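Lin2634 protein (Listeria innocua, PDB 3MZO) is a calcium-bound HD-domain protein of the 5'-deoxynucleotidase YfbR-like family that probably hydrolyses phosphate esters, perhaps those of nucleotides. Local coordinates at residues K37-A42 with E63-H68; I41-G46 with V56-L61; F24-H29 with K152-N157; E145-I150 with E161-A166. All coordinates share one frame; numbering follows the deposited sequence.

Contact 1: K37-A42 with E63-H68; sequences KVTSIA and EKALNH. With CA (calcium ion), chain M; CA (calcium ion), chain K.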
loop_
_atom_site.group_PDB
_atom_site.type_symbol
_atom_site.label_atom_id
_atom_site.label_comp_id
_atom_site.label_asym_id
_atom_site.label_seq_id
_atom_site.Cartn_x
_atom_site.Cartn_y
_atom_site.Cartn_z
ATOM N N LYS B 37 -10.589 -1.021 19.601
ATOM C CA LYS B 37 -10.948 0.274 20.140
ATOM C C LYS B 37 -12.333 0.265 20.817
ATOM O O LYS B 37 -12.489 0.790 21.929
ATOM C CB LYS B 37 -10.834 1.358 19.033
ATOM C CG LYS B 37 -9.392 1.594 18.536
ATOM C CD LYS B 37 -9.290 2.739 17.436
ATOM C CE LYS B 37 -10.030 2.407 16.185
ATOM N NZ LYS B 37 -9.784 3.425 15.073
ATOM N N VAL B 38 -13.317 -0.396 20.202
ATOM C CA VAL B 38 -14.634 -0.487 20.814
ATOM C C VAL B 38 -14.568 -1.222 22.150
ATOM O O VAL B 38 -15.258 -0.824 23.111
ATOM C CB VAL B 38 -15.662 -1.099 19.866
ATOM C CG1 VAL B 38 -17.007 -1.438 20.542
ATOM C CG2 VAL B 38 -15.914 -0.115 18.668
ATOM N N THR B 39 -13.765 -2.285 22.220
ATOM C CA THR B 39 -13.619 -3.051 23.480
ATOM C C THR B 39 -12.944 -2.167 24.556
ATOM O O THR B 39 -13.417 -2.102 25.693
ATOM C CB THR B 39 -12.915 -4.387 23.257
ATOM O OG1 THR B 39 -13.584 -5.088 22.200
ATOM C CG2 THR B 39 -12.973 -5.264 24.512
ATOM N N SER B 40 -11.915 -1.417 24.184
ATOM C CA SER B 40 -11.312 -0.436 25.103
ATOM C C SER B 40 -12.249 0.656 25.586
ATOM O O SER B 40 -12.279 0.976 26.798
ATOM C CB SER B 40 -10.061 0.143 24.490
ATOM O OG SER B 40 -9.142 -0.898 24.168
ATOM N N ILE B 41 -13.030 1.214 24.651
ATOM C CA ILE B 41 -14.071 2.190 24.972
ATOM C C ILE B 41 -15.105 1.585 25.931
ATOM O O ILE B 41 -15.426 2.187 26.952
ATOM C CB ILE B 41 -14.744 2.765 23.661
ATOM C CG1 ILE B 41 -13.739 3.643 22.881
ATOM C CG2 ILE B 41 -16.017 3.564 23.981
ATOM C CD1 ILE B 41 -14.082 3.808 21.368
ATOM N N ALA B 42 -15.575 0.378 25.642
ATOM C CA ALA B 42 -16.585 -0.279 26.467
ATOM C C ALA B 42 -16.084 -0.510 27.896
ATOM O O ALA B 42 -16.825 -0.307 28.878
ATOM C CB ALA B 42 -17.039 -1.614 25.824
ATOM N N GLU B 63 -17.262 -9.667 26.060
ATOM C CA GLU B 63 -17.624 -10.576 24.989
ATOM C C GLU B 63 -18.508 -9.903 23.916
ATOM O O GLU B 63 -18.334 -10.172 22.741
ATOM C CB GLU B 63 -18.222 -11.893 25.521
ATOM C CG GLU B 63 -19.614 -11.824 25.970
ATOM C CD GLU B 63 -20.070 -13.077 26.752
ATOM O OE1 GLU B 63 -19.280 -14.046 26.960
ATOM O OE2 GLU B 63 -21.252 -13.071 27.137
ATOM N N LYS B 64 -19.411 -9.018 24.311
ATOM C CA LYS B 64 -20.213 -8.283 23.340
ATOM C C LYS B 64 -19.346 -7.349 22.492
ATOM O O LYS B 64 -19.449 -7.359 21.257
ATOM C CB LYS B 64 -21.319 -7.470 24.042
ATOM C CG LYS B 64 -22.459 -8.296 24.585
ATOM C CD LYS B 64 -23.326 -7.478 25.576
ATOM C CE LYS B 64 -24.564 -8.263 26.035
ATOM N NZ LYS B 64 -25.461 -8.559 24.912
ATOM N N ALA B 65 -18.469 -6.573 23.140
ATOM C CA ALA B 65 -17.625 -5.587 22.458
ATOM C C ALA B 65 -16.557 -6.237 21.588
ATOM O O ALA B 65 -16.319 -5.805 20.445
ATOM C CB ALA B 65 -16.973 -4.647 23.472
ATOM N N LEU B 66 -15.930 -7.291 22.102
ATOM C CA LEU B 66 -14.839 -7.939 21.401
ATOM C C LEU B 66 -15.280 -8.593 20.086
ATOM O O LEU B 66 -14.593 -8.494 19.074
ATOM C CB LEU B 66 -14.160 -8.997 22.290
ATOM C CG LEU B 66 -12.907 -9.610 21.656
ATOM C CD1 LEU B 66 -11.779 -8.574 21.551
ATOM C CD2 LEU B 66 -12.478 -10.868 22.438
ATOM N N ASN B 67 -16.422 -9.264 20.125
ATOM C CA ASN B 67 -16.882 -10.108 19.042
ATOM C C ASN B 67 -17.923 -9.488 18.111
ATOM O O ASN B 67 -18.330 -10.129 17.178
ATOM C CB ASN B 67 -17.446 -11.384 19.637
ATOM C CG ASN B 67 -16.445 -12.072 20.579
ATOM O OD1 ASN B 67 -15.355 -12.441 20.159
ATOM N ND2 ASN B 67 -16.814 -12.227 21.843
ATOM N N HIS B 68 -18.289 -8.232 18.319
ATOM C CA HIS B 68 -19.474 -7.682 17.654
ATOM C C HIS B 68 -19.326 -7.557 16.145
ATOM O O HIS B 68 -20.324 -7.618 15.480
ATOM C CB HIS B 68 -19.914 -6.334 18.237
ATOM C CG HIS B 68 -19.101 -5.154 17.793
ATOM N ND1 HIS B 68 -17.849 -4.887 18.283
ATOM C CD2 HIS B 68 -19.412 -4.119 16.982
ATOM C CE1 HIS B 68 -17.388 -3.774 17.739
ATOM N NE2 HIS B 68 -18.317 -3.287 16.942
HETATM CA CA CA M . -21.643 -6.249 13.772
HETATM CA CA CA K . -19.259 -1.871 14.638
HETATM O O HOH W 1 -21.432 -3.295 14.201
HETATM O O HOH W 2 -21.188 -5.773 11.357
HETATM O O HOH W 3 -23.002 -5.609 15.881
HETATM O O HOH W 4 -22.206 -8.354 13.543
#

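Contact 2: I41-G46 with V56-L61; sequences IAQFFG and VNWRAL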
loop_
_atom_site.group_PDB
_atom_site.type_symbol
_atom_site.label_atom_id
_atom_site.label_comp_id
_atom_site.label_asym_id
_atom_site.label_seq_id
_atom_site.Cartn_x
_atom_site.Cartn_y
_atom_site.Cartn_z
ATOM N N ILE B 41 -13.030 1.214 24.651
ATOM C CA ILE B 41 -14.071 2.190 24.972
ATOM C C ILE B 41 -15.105 1.585 25.931
ATOM O O ILE B 41 -15.426 2.187 26.952
ATOM C CB ILE B 41 -14.744 2.765 23.661
ATOM C CG1 ILE B 41 -13.739 3.643 22.881
ATOM C CG2 ILE B 41 -16.017 3.564 23.981
ATOM C CD1 ILE B 41 -14.082 3.808 21.368
ATOM N N ALA B 42 -15.575 0.378 25.642
ATOM C CA ALA B 42 -16.585 -0.279 26.467
ATOM C C ALA B 42 -16.084 -0.510 27.896
ATOM O O ALA B 42 -16.825 -0.307 28.878
ATOM C CB ALA B 42 -17.039 -1.614 25.824
ATOM N N GLN B 43 -14.826 -0.924 27.992
ATOM C CA GLN B 43 -14.124 -1.119 29.264
ATOM C C GLN B 43 -14.134 0.159 30.067
ATOM O O GLN B 43 -14.303 0.125 31.283
ATOM C CB GLN B 43 -12.679 -1.549 28.976
ATOM C CG GLN B 43 -11.678 -1.571 30.156
ATOM C CD GLN B 43 -10.352 -2.156 29.740
ATOM O OE1 GLN B 43 -10.123 -3.369 29.840
ATOM N NE2 GLN B 43 -9.482 -1.309 29.238
ATOM N N PHE B 44 -13.905 1.291 29.403
ATOM C CA PHE B 44 -13.949 2.542 30.108
ATOM C C PHE B 44 -15.360 2.834 30.610
ATOM O O PHE B 44 -15.548 3.219 31.764
ATOM C CB PHE B 44 -13.453 3.718 29.279
ATOM C CG PHE B 44 -13.745 5.026 29.927
ATOM C CD1 PHE B 44 -12.997 5.450 30.992
ATOM C CD2 PHE B 44 -14.835 5.798 29.517
ATOM C CE1 PHE B 44 -13.309 6.654 31.655
ATOM C CE2 PHE B 44 -15.131 6.993 30.149
ATOM C CZ PHE B 44 -14.355 7.419 31.225
ATOM N N PHE B 45 -16.371 2.659 29.760
ATOM C CA PHE B 45 -17.730 2.903 30.221
ATOM C C PHE B 45 -18.146 1.947 31.346
ATOM O O PHE B 45 -18.919 2.331 32.244
ATOM C CB PHE B 45 -18.748 2.928 29.055
ATOM C CG PHE B 45 -18.605 4.140 28.153
ATOM C CD1 PHE B 45 -18.498 5.425 28.681
ATOM C CD2 PHE B 45 -18.569 3.990 26.766
ATOM C CE1 PHE B 45 -18.340 6.530 27.850
ATOM C CE2 PHE B 45 -18.432 5.102 25.933
ATOM C CZ PHE B 45 -18.305 6.354 26.473
ATOM N N GLY B 46 -17.663 0.722 31.297
ATOM C CA GLY B 46 -17.829 -0.223 32.385
ATOM C C GLY B 46 -17.369 0.358 33.738
ATOM O O GLY B 46 -18.055 0.202 34.755
ATOM N N VAL B 56 -21.958 -4.450 37.000
ATOM C CA VAL B 56 -21.579 -4.714 35.603
ATOM C C VAL B 56 -21.206 -6.186 35.481
ATOM O O VAL B 56 -20.444 -6.679 36.291
ATOM C CB VAL B 56 -20.389 -3.853 35.188
ATOM C CG1 VAL B 56 -19.860 -4.261 33.767
ATOM C CG2 VAL B 56 -20.781 -2.353 35.248
ATOM N N ASN B 57 -21.744 -6.867 34.469
ATOM C CA ASN B 57 -21.316 -8.219 34.108
ATOM C C ASN B 57 -20.150 -8.100 33.127
ATOM O O ASN B 57 -20.329 -7.882 31.890
ATOM C CB ASN B 57 -22.521 -8.994 33.523
ATOM C CG ASN B 57 -22.195 -10.437 33.156
ATOM O OD1 ASN B 57 -21.055 -10.791 32.862
ATOM N ND2 ASN B 57 -23.223 -11.279 33.159
ATOM N N TRP B 58 -18.935 -8.270 33.642
ATOM C CA TRP B 58 -17.767 -7.988 32.810
ATOM C C TRP B 58 -17.563 -8.975 31.674
ATOM O O TRP B 58 -17.162 -8.585 30.558
ATOM C CB TRP B 58 -16.504 -7.810 33.665
ATOM C CG TRP B 58 -16.537 -6.472 34.339
ATOM C CD1 TRP B 58 -17.105 -6.177 35.566
ATOM C CD2 TRP B 58 -16.031 -5.232 33.824
ATOM N NE1 TRP B 58 -16.979 -4.834 35.827
ATOM C CE2 TRP B 58 -16.321 -4.227 34.786
ATOM C CE3 TRP B 58 -15.362 -4.861 32.643
ATOM C CZ2 TRP B 58 -15.946 -2.891 34.611
ATOM C CZ3 TRP B 58 -14.991 -3.512 32.472
ATOM C CH2 TRP B 58 -15.292 -2.552 33.447
ATOM N N ARG B 59 -17.830 -10.243 31.930
ATOM C CA ARG B 59 -17.754 -11.212 30.864
ATOM C C ARG B 59 -18.671 -10.787 29.735
ATOM O O ARG B 59 -18.267 -10.850 28.586
ATOM C CB ARG B 59 -18.133 -12.614 31.344
ATOM C CG ARG B 59 -17.895 -13.671 30.287
ATOM C CD ARG B 59 -18.289 -15.056 30.795
ATOM N NE ARG B 59 -17.879 -16.062 29.840
ATOM C CZ ARG B 59 -17.899 -17.376 30.056
ATOM N NH1 ARG B 59 -18.298 -17.855 31.224
ATOM N NH2 ARG B 59 -17.487 -18.213 29.106
ATOM N N ALA B 60 -19.887 -10.329 30.069
ATOM C CA ALA B 60 -20.862 -9.919 29.062
ATOM C C ALA B 60 -20.404 -8.651 28.353
ATOM O O ALA B 60 -20.508 -8.549 27.149
ATOM C CB ALA B 60 -22.292 -9.734 29.676
ATOM N N LEU B 61 -19.852 -7.695 29.098
ATOM C CA LEU B 61 -19.403 -6.451 28.501
ATOM C C LEU B 61 -18.327 -6.711 27.473
ATOM O O LEU B 61 -18.425 -6.238 26.345
ATOM C CB LEU B 61 -18.902 -5.485 29.579
ATOM C CG LEU B 61 -18.332 -4.130 29.163
ATOM C CD1 LEU B 61 -18.391 -3.183 30.354
ATOM C CD2 LEU B 61 -16.900 -4.264 28.660
#

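Contact 3: F24-H29 with K152-N157; sequences FKYQEH and KGNPEN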
loop_
_atom_site.group_PDB
_atom_site.type_symbol
_atom_site.label_atom_id
_atom_site.label_comp_id
_atom_site.label_asym_id
_atom_site.label_seq_id
_atom_site.Cartn_x
_atom_site.Cartn_y
_atom_site.Cartn_z
ATOM N N PHE B 24 -12.668 8.248 -0.126
ATOM C CA PHE B 24 -11.326 8.561 0.361
ATOM C C PHE B 24 -11.345 8.868 1.849
ATOM O O PHE B 24 -12.192 9.644 2.303
ATOM C CB PHE B 24 -10.725 9.780 -0.364
ATOM C CG PHE B 24 -9.430 10.202 0.221
ATOM C CD1 PHE B 24 -8.273 9.533 -0.111
ATOM C CD2 PHE B 24 -9.373 11.231 1.181
ATOM C CE1 PHE B 24 -7.075 9.864 0.485
ATOM C CE2 PHE B 24 -8.161 11.583 1.763
ATOM C CZ PHE B 24 -7.012 10.897 1.421
ATOM N N LYS B 25 -10.447 8.235 2.595
ATOM C CA LYS B 25 -10.216 8.553 3.994
ATOM C C LYS B 25 -8.736 8.812 4.170
ATOM O O LYS B 25 -7.913 8.088 3.598
ATOM C CB LYS B 25 -10.606 7.393 4.925
ATOM C CG LYS B 25 -12.049 6.952 4.827
ATOM C CD LYS B 25 -12.258 5.706 5.659
ATOM C CE LYS B 25 -13.275 4.763 5.059
ATOM N NZ LYS B 25 -14.622 4.798 5.760
ATOM N N TYR B 26 -8.382 9.807 4.985
ATOM C CA TYR B 26 -6.946 10.038 5.249
ATOM C C TYR B 26 -6.363 8.863 6.025
ATOM O O TYR B 26 -5.230 8.504 5.809
ATOM C CB TYR B 26 -6.699 11.368 5.971
ATOM C CG TYR B 26 -7.003 12.627 5.153
ATOM C CD1 TYR B 26 -6.078 13.142 4.250
ATOM C CD2 TYR B 26 -8.194 13.334 5.341
ATOM C CE1 TYR B 26 -6.349 14.280 3.535
ATOM C CE2 TYR B 26 -8.463 14.478 4.635
ATOM C CZ TYR B 26 -7.538 14.956 3.752
ATOM O OH TYR B 26 -7.838 16.097 3.049
ATOM N N GLN B 27 -7.144 8.269 6.932
ATOM C CA GLN B 27 -6.729 7.093 7.701
ATOM C C GLN B 27 -7.768 5.979 7.605
ATOM O O GLN B 27 -8.946 6.211 7.896
ATOM C CB GLN B 27 -6.623 7.452 9.164
ATOM C CG GLN B 27 -5.627 8.514 9.477
ATOM C CD GLN B 27 -5.411 8.636 10.954
ATOM O OE1 GLN B 27 -5.486 9.728 11.503
ATOM N NE2 GLN B 27 -5.180 7.501 11.618
ATOM N N GLU B 28 -7.333 4.790 7.218
ATOM C CA GLU B 28 -8.170 3.589 7.160
ATOM C C GLU B 28 -8.021 2.854 8.497
ATOM O O GLU B 28 -7.018 3.005 9.179
ATOM C CB GLU B 28 -7.721 2.659 6.039
ATOM C CG GLU B 28 -8.013 3.205 4.622
ATOM C CD GLU B 28 -9.353 2.748 4.033
ATOM O OE1 GLU B 28 -9.413 1.581 3.559
ATOM O OE2 GLU B 28 -10.323 3.555 4.003
ATOM N N HIS B 29 -9.026 2.071 8.842
ATOM C CA HIS B 29 -9.047 1.305 10.107
ATOM C C HIS B 29 -9.574 -0.062 9.778
ATOM O O HIS B 29 -10.608 -0.160 9.129
ATOM C CB HIS B 29 -9.981 1.980 11.120
ATOM C CG HIS B 29 -9.661 3.425 11.361
ATOM N ND1 HIS B 29 -8.594 3.831 12.132
ATOM C CD2 HIS B 29 -10.239 4.557 10.887
ATOM C CE1 HIS B 29 -8.549 5.157 12.150
ATOM N NE2 HIS B 29 -9.534 5.621 11.396
ATOM N N LYS B 152 -9.422 16.868 9.514
ATOM C CA LYS B 152 -8.431 16.930 8.420
ATOM C C LYS B 152 -8.975 17.571 7.159
ATOM O O LYS B 152 -8.270 17.700 6.159
ATOM C CB LYS B 152 -7.876 15.534 8.137
ATOM C CG LYS B 152 -7.121 14.909 9.281
ATOM C CD LYS B 152 -6.640 13.496 8.868
ATOM C CE LYS B 152 -5.807 12.791 9.886
ATOM N NZ LYS B 152 -6.622 12.360 11.072
ATOM N N GLY B 153 -10.228 18.010 7.213
ATOM C CA GLY B 153 -10.864 18.699 6.098
ATOM C C GLY B 153 -11.204 17.757 4.942
ATOM O O GLY B 153 -11.193 18.163 3.801
ATOM N N ASN B 154 -11.488 16.495 5.238
ATOM C CA ASN B 154 -11.892 15.575 4.218
ATOM C C ASN B 154 -13.043 16.193 3.414
ATOM O O ASN B 154 -14.041 16.610 3.978
ATOM C CB ASN B 154 -12.326 14.249 4.843
ATOM C CG ASN B 154 -12.560 13.168 3.806
ATOM O OD1 ASN B 154 -13.244 13.413 2.816
ATOM N ND2 ASN B 154 -12.007 11.964 4.037
ATOM N N PRO B 155 -12.905 16.247 2.093
ATOM C CA PRO B 155 -13.929 16.967 1.381
ATOM C C PRO B 155 -15.305 16.294 1.335
ATOM O O PRO B 155 -16.256 16.964 0.986
ATOM C CB PRO B 155 -13.346 17.128 -0.033
ATOM C CG PRO B 155 -12.211 16.145 -0.122
ATOM C CD PRO B 155 -11.723 15.946 1.266
ATOM N N GLU B 156 -15.422 15.017 1.682
ATOM C CA GLU B 156 -16.694 14.315 1.554
ATOM C C GLU B 156 -17.680 14.627 2.668
ATOM O O GLU B 156 -17.392 14.385 3.840
ATOM C CB GLU B 156 -16.464 12.793 1.519
ATOM C CG GLU B 156 -15.808 12.274 0.233
ATOM C CD GLU B 156 -16.684 12.435 -1.013
ATOM O OE1 GLU B 156 -17.884 12.772 -0.901
ATOM O OE2 GLU B 156 -16.168 12.223 -2.127
ATOM N N ASN B 157 -18.877 15.097 2.306
ATOM C CA ASN B 157 -19.893 15.404 3.327
ATOM C C ASN B 157 -20.339 14.180 4.135
ATOM O O ASN B 157 -20.881 14.337 5.235
ATOM C CB ASN B 157 -21.131 16.111 2.730
ATOM C CG ASN B 157 -21.965 16.846 3.813
ATOM O OD1 ASN B 157 -21.451 17.724 4.524
ATOM N ND2 ASN B 157 -23.252 16.475 3.942
HETATM O O HOH W 5 -13.933 10.082 -2.089
#

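Contact 4: E145-I150 with E161-A166; sequences ESFGEI and EIYSEA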
loop_
_atom_site.group_PDB
_atom_site.type_symbol
_atom_site.label_atom_id
_atom_site.label_comp_id
_atom_site.label_asym_id
_atom_site.label_seq_id
_atom_site.Cartn_x
_atom_site.Cartn_y
_atom_site.Cartn_z
ATOM N N GLU B 145 -13.750 8.322 14.396
ATOM C CA GLU B 145 -13.257 8.114 13.018
ATOM C C GLU B 145 -13.751 9.246 12.124
ATOM O O GLU B 145 -13.013 9.768 11.340
ATOM C CB GLU B 145 -13.804 6.841 12.400
ATOM C CG GLU B 145 -13.261 5.521 12.841
ATOM C CD GLU B 145 -14.025 4.359 12.160
ATOM O OE1 GLU B 145 -15.280 4.405 12.145
ATOM O OE2 GLU B 145 -13.387 3.392 11.667
ATOM N N SER B 146 -15.021 9.621 12.249
ATOM C CA SER B 146 -15.579 10.630 11.373
ATOM C C SER B 146 -15.030 12.018 11.772
ATOM O O SER B 146 -14.729 12.869 10.911
ATOM C CB SER B 146 -17.105 10.564 11.379
ATOM O OG SER B 146 -17.644 10.964 12.631
ATOM N N PHE B 147 -14.868 12.211 13.082
ATOM C CA PHE B 147 -14.293 13.421 13.645
ATOM C C PHE B 147 -12.893 13.649 13.088
ATOM O O PHE B 147 -12.554 14.760 12.669
ATOM C CB PHE B 147 -14.256 13.298 15.181
ATOM C CG PHE B 147 -13.652 14.468 15.874
ATOM C CD1 PHE B 147 -14.436 15.553 16.224
ATOM C CD2 PHE B 147 -12.306 14.478 16.198
ATOM C CE1 PHE B 147 -13.876 16.670 16.892
ATOM C CE2 PHE B 147 -11.735 15.582 16.866
ATOM C CZ PHE B 147 -12.526 16.682 17.203
ATOM N N GLY B 148 -12.101 12.589 13.070
ATOM C CA GLY B 148 -10.737 12.655 12.565
ATOM C C GLY B 148 -10.728 13.142 11.137
ATOM O O GLY B 148 -9.962 14.016 10.794
ATOM N N GLU B 149 -11.598 12.582 10.305
ATOM C CA GLU B 149 -11.680 12.988 8.906
ATOM C C GLU B 149 -12.109 14.451 8.731
ATOM O O GLU B 149 -11.543 15.190 7.910
ATOM C CB GLU B 149 -12.580 12.017 8.128
ATOM C CG GLU B 149 -12.003 10.562 8.087
ATOM C CD GLU B 149 -10.620 10.468 7.426
ATOM O OE1 GLU B 149 -10.429 11.091 6.365
ATOM O OE2 GLU B 149 -9.735 9.736 7.933
ATOM N N ILE B 150 -13.084 14.879 9.524
ATOM C CA ILE B 150 -13.594 16.231 9.440
ATOM C C ILE B 150 -12.544 17.241 9.862
ATOM O O ILE B 150 -12.395 18.298 9.243
ATOM C CB ILE B 150 -14.851 16.398 10.316
ATOM C CG1 ILE B 150 -15.995 15.566 9.742
ATOM C CG2 ILE B 150 -15.256 17.871 10.410
ATOM C CD1 ILE B 150 -17.076 15.252 10.767
ATOM N N GLU B 161 -22.158 13.712 8.080
ATOM C CA GLU B 161 -23.399 12.964 8.251
ATOM C C GLU B 161 -23.240 11.805 9.223
ATOM O O GLU B 161 -24.137 11.544 10.035
ATOM C CB GLU B 161 -23.916 12.442 6.902
ATOM C CG GLU B 161 -24.386 13.544 5.943
ATOM C CD GLU B 161 -24.458 13.066 4.474
ATOM O OE1 GLU B 161 -24.541 11.832 4.225
ATOM O OE2 GLU B 161 -24.416 13.933 3.564
ATOM N N ILE B 162 -22.118 11.106 9.147
ATOM C CA ILE B 162 -21.822 10.004 10.073
ATOM C C ILE B 162 -21.698 10.534 11.527
ATOM O O ILE B 162 -22.232 9.960 12.459
ATOM C CB ILE B 162 -20.505 9.271 9.654
ATOM C CG1 ILE B 162 -20.703 8.528 8.313
ATOM C CG2 ILE B 162 -20.040 8.284 10.745
ATOM C CD1 ILE B 162 -19.412 8.168 7.559
ATOM N N TYR B 163 -20.956 11.621 11.688
ATOM C CA TYR B 163 -20.742 12.237 12.973
ATOM C C TYR B 163 -22.097 12.634 13.592
ATOM O O TYR B 163 -22.385 12.347 14.771
ATOM C CB TYR B 163 -19.831 13.464 12.794
ATOM C CG TYR B 163 -19.604 14.269 14.047
ATOM C CD1 TYR B 163 -20.469 15.313 14.394
ATOM C CD2 TYR B 163 -18.541 13.984 14.897
ATOM C CE1 TYR B 163 -20.263 16.068 15.546
ATOM C CE2 TYR B 163 -18.324 14.733 16.050
ATOM C CZ TYR B 163 -19.194 15.765 16.375
ATOM O OH TYR B 163 -18.981 16.502 17.517
ATOM N N SER B 164 -22.940 13.254 12.770
ATOM C CA SER B 164 -24.246 13.715 13.217
ATOM C C SER B 164 -25.116 12.554 13.699
ATOM O O SER B 164 -25.736 12.627 14.771
ATOM C CB SER B 164 -24.917 14.492 12.093
ATOM O OG SER B 164 -24.123 15.614 11.765
ATOM N N GLU B 165 -25.129 11.475 12.923
ATOM C CA GLU B 165 -25.907 10.295 13.254
ATOM C C GLU B 165 -25.395 9.654 14.518
ATOM O O GLU B 165 -26.195 9.256 15.368
ATOM C CB GLU B 165 -25.878 9.277 12.114
ATOM C CG GLU B 165 -26.737 7.993 12.336
ATOM C CD GLU B 165 -26.100 6.913 13.277
ATOM O OE1 GLU B 165 -24.846 6.746 13.327
ATOM O OE2 GLU B 165 -26.879 6.211 13.965
ATOM N N ALA B 166 -24.071 9.544 14.629
ATOM C CA ALA B 166 -23.445 8.917 15.777
ATOM C C ALA B 166 -23.752 9.721 17.045
ATOM O O ALA B 166 -24.252 9.155 18.018
ATOM C CB ALA B 166 -21.915 8.736 15.540
#

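Contact 1: K37-A42 with E63-H68
His68, whose ring meets Val38 across the contact, gives a hydrogen bond from ND1 to Ala65 O, 2.8 Å long and fairly straight at 157°. The acceptor lies in the plane of the imidazole at its edge, while NE2 faces a calcium ion at 2.9 Å. With chi1 at 78°, CG sits between the backbone N and the carbonyl carbon, and ND1 is turned back to the Ala65 carbonyl. Val38 CG1 packs on CE1, between the two ring nitrogens, at 3.7 Å. The nearly antiparallel helices have axes 8.1 Å apart: Ala42 CB lies 3.8 Å from Ala65 CB, and Thr39 OG1 comes within 3.2 Å of Leu66 CA while its hydrogen bond goes to Ser35 O. His34, Asp69 and Asp138 complete the protein ligands of the calcium at NE2. The second calcium is held by His68 O at 2.6 Å, by Asp69 and by three waters. One residue thus serves both metals, through its ring and its carbonyl, and the Ala65 carbonyl acts as a second-shell group that helps fix the ring's rotation, consistent with an HD-type metal centre.

Contact 2: I41-G46 with V56-L61
Gly46 pairs with Val56 and Ala42 with Leu61 as nearest alpha carbons, 6.7 and 7.1 Å apart, so the two segments run in opposite directions. Segment 41-46 is helical throughout, whereas 56-61 turns into a helix only at Trp58. Asn57 is the N-cap: its OD1 accepts from Ala60 N at 3.1 Å, the donor standing well above the carbonyl plane of the side chain. At Gly46 the backbone itself forms the surface, and two side chains settle on it: Leu61 CD1 reaches CA, while Trp58 CH2 lies 3.6 Å from the carbonyl carbon. The same indole carbon comes up to Gln43 O, which lies at the ring edge near its plane. One face of the indole carries both Val56 CG1, 3.6 Å above the plane, and Leu61 CD1, each displaced toward the rim. Leu61 CG is anti to the backbone N (chi1 178°); beyond it CD1 touches Ala42 O at 3.6 Å and CD2 touches Ala42 CB at 3.9 Å. Trp58 also takes a cation-pi contact from Arg59 of the second subunit, and Gln43 OE1 is hydrogen-bonded to Tyr62 OH. The result is an antiparallel helical hairpin between consecutive helices 31-51 and 58-67, joined through a glycine surface within the all-helical HD-domain fold.

Contact 3: F24-H29 with K152-N157
Tyr26 and Lys152 slide past each other in opposite directions. Tyr26 CB touches Lys152 CD at 3.6 Å, and CG is still near the same methylene. Farther out, CD2 has moved on to Lys152 CB, again 3.6 Å away. CE2 then meets Asn154 CA, which sits at the ring edge near its plane, and is equally near Lys152 O. At the tip, OH approaches Lys152 O of its own chain at 3.5 Å, but its hydrogen bond goes to Lys152 O of the third subunit. Phe24 brings CE2 over the centre of the tyrosine ring, 3.5 Å above the plane. Beside this packing the backbones are tied by Asn154: its ND2 gives Phe24 O a nearly straight bond of 2.9 Å (171°), with the acceptor in the amide plane. The other end of that amide, OD1, accepts from Glu156 N at 2.9 Å in the carbonyl plane, and both ends therefore have partners that fix its rotation. ND2 also bonds to Glu149, whose carboxylate takes the backbone N-H groups of Tyr26 and Gln27 as well. Water 5 links Phe24 N to Glu156 OE2. Tyr26 further meets Tyr26 of the third subunit edge-to-face. Gly153, at positive phi, closes helix 129-151 in a Schellman motif, and the Asx turn of Asn154 follows directly: a helix-end loop joined to loop 24-29 at a subunit interface.

Contact 4: E145-I150 with E161-A166
Ser146 and Tyr163 are the nearest residues, their alpha carbons 5.6 Å apart, where two helical segments run roughly antiparallel with axes 8.8 Å apart and 143° between their directions. The small serine sits at the closest backbone approach. Its OG lies 3.3 Å from Tyr163 CB, near the plane of the phenol ring and at its edge, and its CB rests on Ile162 CG2 at 3.8 Å. With chi1 at 68°, OG stands between the backbone N and the carbonyl carbon; its hydrogen bond goes back to its own helix, to Leu142 O with Leu143 O as a second acceptor in reach, and not to the tyrosine. Phe147 and Tyr163 lie side by side and point the same way, with Tyr163 CE2 4.0 Å from CD1 at the phenylalanine edge. Ile150 crosses Tyr163 at about a right angle, its CD1 reaching Tyr163 CB at 3.9 Å. The tyrosine tip leaves the helix pair, where OH bonds to Thr205 OG1, and Leu201 of helix 201-211 packs on Phe147, Ile150 and Tyr163. This is core packing of a helical hairpin, in which helices 129-151 and 158-172 join in the all-helical HD-domain fold.

Overall arrangement
Contacts 1 and 2 follow one another along the same helix pair, 31-51 and 58-67, with centres about 8 Å apart and Ile41 and Ala42 in common; contact 1 is the end at the calcium ions. Contacts 3 and 4, with centres about 10 Å apart, lie at helix 129-151 and meet through Glu149, which reaches Tyr26 and Asn154. Contact 2 lies across the chain's centre from both, about 30 Å from contact 3 and 24 Å from contact 4. In sequence, contact 3 spans contacts 1 and 2 and alternates with contact 4. Helix 129-151 also supplies Asp138 to the metal site, so it runs from there to contacts 3 and 4, linking them to the helix pair of contacts 1 and 2.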